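Local coordinates for protein chloride intracellular channel exc-4 (Caenorhabditis elegans, PDB 2YV9) that may insert into membranes to form chloride channels and is required to regulate lumen size as the excretory canal grows, at residues 212-215 / 221-224. Sequence-based numbering, arbitrary orientation.
Sequences FDIP and LWAY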
loop_
_atom_site.group_PDB
_atom_site.type_symbol
_atom_site.label_atom_id
_atom_site.label_comp_id
_atom_site.label_asym_id
_atom_site.label_seq_id
_atom_site.Cartn_x
_atom_site.Cartn_y
_atom_site.Cartn_z
ATOM N N PHE A 212 -17.775 16.132 19.275
ATOM C CA PHE A 212 -16.781 17.156 19.521
ATOM C C PHE A 212 -16.353 17.800 18.201
ATOM O O PHE A 212 -16.479 17.206 17.139
ATOM C CB PHE A 212 -15.580 16.583 20.296
ATOM C CG PHE A 212 -14.627 15.758 19.456
ATOM C CD1 PHE A 212 -13.538 16.354 18.819
ATOM C CD2 PHE A 212 -14.800 14.386 19.314
ATOM C CE1 PHE A 212 -12.653 15.630 18.047
ATOM C CE2 PHE A 212 -13.924 13.638 18.534
ATOM C CZ PHE A 212 -12.828 14.247 17.923
ATOM N N ASP A 213 -15.871 19.042 18.307
ATOM C CA ASP A 213 -15.267 19.741 17.175
ATOM C C ASP A 213 -13.786 19.931 17.512
ATOM O O ASP A 213 -13.342 19.739 18.664
ATOM C CB ASP A 213 -15.917 21.111 16.984
ATOM C CG ASP A 213 -15.796 21.644 15.555
ATOM O OD1 ASP A 213 -15.174 21.007 14.688
ATOM O OD2 ASP A 213 -16.408 22.702 15.297
ATOM N N ILE A 214 -13.032 20.280 16.480
ATOM C CA ILE A 214 -11.605 20.546 16.638
ATOM C C ILE A 214 -11.597 21.859 17.434
ATOM O O ILE A 214 -12.305 22.778 17.054
ATOM C CB ILE A 214 -10.928 20.685 15.259
ATOM C CG1 ILE A 214 -10.814 19.344 14.522
ATOM C CG2 ILE A 214 -9.533 21.360 15.399
ATOM C CD1 ILE A 214 -10.366 19.482 13.120
ATOM N N PRO A 215 -10.890 21.925 18.593
ATOM C CA PRO A 215 -11.091 23.096 19.450
ATOM C C PRO A 215 -10.950 24.440 18.754
ATOM O O PRO A 215 -9.994 24.654 17.990
ATOM C CB PRO A 215 -10.057 22.905 20.544
ATOM C CG PRO A 215 -9.908 21.386 20.661
ATOM C CD PRO A 215 -10.051 20.903 19.241
ATOM N N LEU A 221 -4.234 26.258 13.438
ATOM C CA LEU A 221 -4.699 24.970 12.893
ATOM C C LEU A 221 -5.925 25.214 12.043
ATOM O O LEU A 221 -6.063 24.610 10.971
ATOM C CB LEU A 221 -5.018 24.021 14.012
ATOM C CG LEU A 221 -5.558 22.637 13.639
ATOM C CD1 LEU A 221 -4.533 21.919 12.877
ATOM C CD2 LEU A 221 -5.969 21.886 14.891
ATOM N N TRP A 222 -6.859 26.021 12.560
ATOM C CA TRP A 222 -8.105 26.276 11.813
ATOM C C TRP A 222 -7.777 27.026 10.547
ATOM O O TRP A 222 -8.397 26.832 9.491
ATOM C CB TRP A 222 -9.127 27.004 12.675
ATOM C CG TRP A 222 -10.006 26.057 13.454
ATOM C CD1 TRP A 222 -9.994 25.818 14.776
ATOM C CD2 TRP A 222 -11.051 25.266 12.904
ATOM N NE1 TRP A 222 -10.992 24.920 15.104
ATOM C CE2 TRP A 222 -11.634 24.561 13.941
ATOM C CE3 TRP A 222 -11.535 25.083 11.613
ATOM C CZ2 TRP A 222 -12.679 23.652 13.712
ATOM C CZ3 TRP A 222 -12.559 24.203 11.390
ATOM C CH2 TRP A 222 -13.124 23.521 12.409
ATOM N N ALA A 223 -6.773 27.910 10.602
ATOM C CA ALA A 223 -6.329 28.557 9.386
ATOM C C ALA A 223 -5.776 27.583 8.307
ATOM O O ALA A 223 -5.977 27.745 7.106
ATOM C CB ALA A 223 -5.277 29.621 9.677
ATOM N N TYR A 224 -5.095 26.553 8.768
ATOM C CA TYR A 224 -4.564 25.511 7.908
ATOM C C TYR A 224 -5.732 24.665 7.338
ATOM O O TYR A 224 -5.742 24.298 6.153
ATOM C CB TYR A 224 -3.590 24.666 8.724
ATOM C CG TYR A 224 -2.995 23.479 8.041
ATOM C CD1 TYR A 224 -1.867 23.593 7.217
ATOM C CD2 TYR A 224 -3.530 22.189 8.236
ATOM C CE1 TYR A 224 -1.362 22.534 6.586
ATOM C CE2 TYR A 224 -2.976 21.093 7.582
ATOM C CZ TYR A 224 -1.873 21.257 6.822
ATOM O OH TYR A 224 -1.310 20.202 6.179
#
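W222 reaches from helix 219-228 to the chain that leads into it and meets the backbone of I214 and P215 with the edge of its indole. From CB the side chain runs through CG to W222 CD1, which lies 3.4 Å from P215 O. Next along the edge, W222 NE1 divides its one N-H between two carbonyls: it donates to I214 O at 3.2 Å, and more weakly to P215 O at 3.1 Å. Neither bond is straight (139° and 131° at the hydrogen), as expected of a shared proton. I214 O lies nearly in the indole plane, yet NE1 stands well above the plane of that carbonyl. Further out, W222 CZ2 meets I214 CB at 3.8 Å, the isoleucine coming from one side of the ring plane, not at its edge.

This is the loop between helices 190-210 and 219-228 in the all-helical C-terminal domain of the GST fold. Tryptophan suits it, being long enough to bridge from helix to loop, with a polar N-H for backbone oxygens.

In the ring plane, D213 OD1 sits 3.8 Å from W222 CZ2, its carboxylate turned almost perpendicular to the ring (83°). Aspartate suits its polar partners: OD1 forms a salt bridge with R203 and accepts a weak hydrogen bond from I214 N, while OD2 is hydrogen-bonded to H216 NE2. Branched I214 fills a buried site, its CG2 meeting L221 CD2 at 3.6 Å.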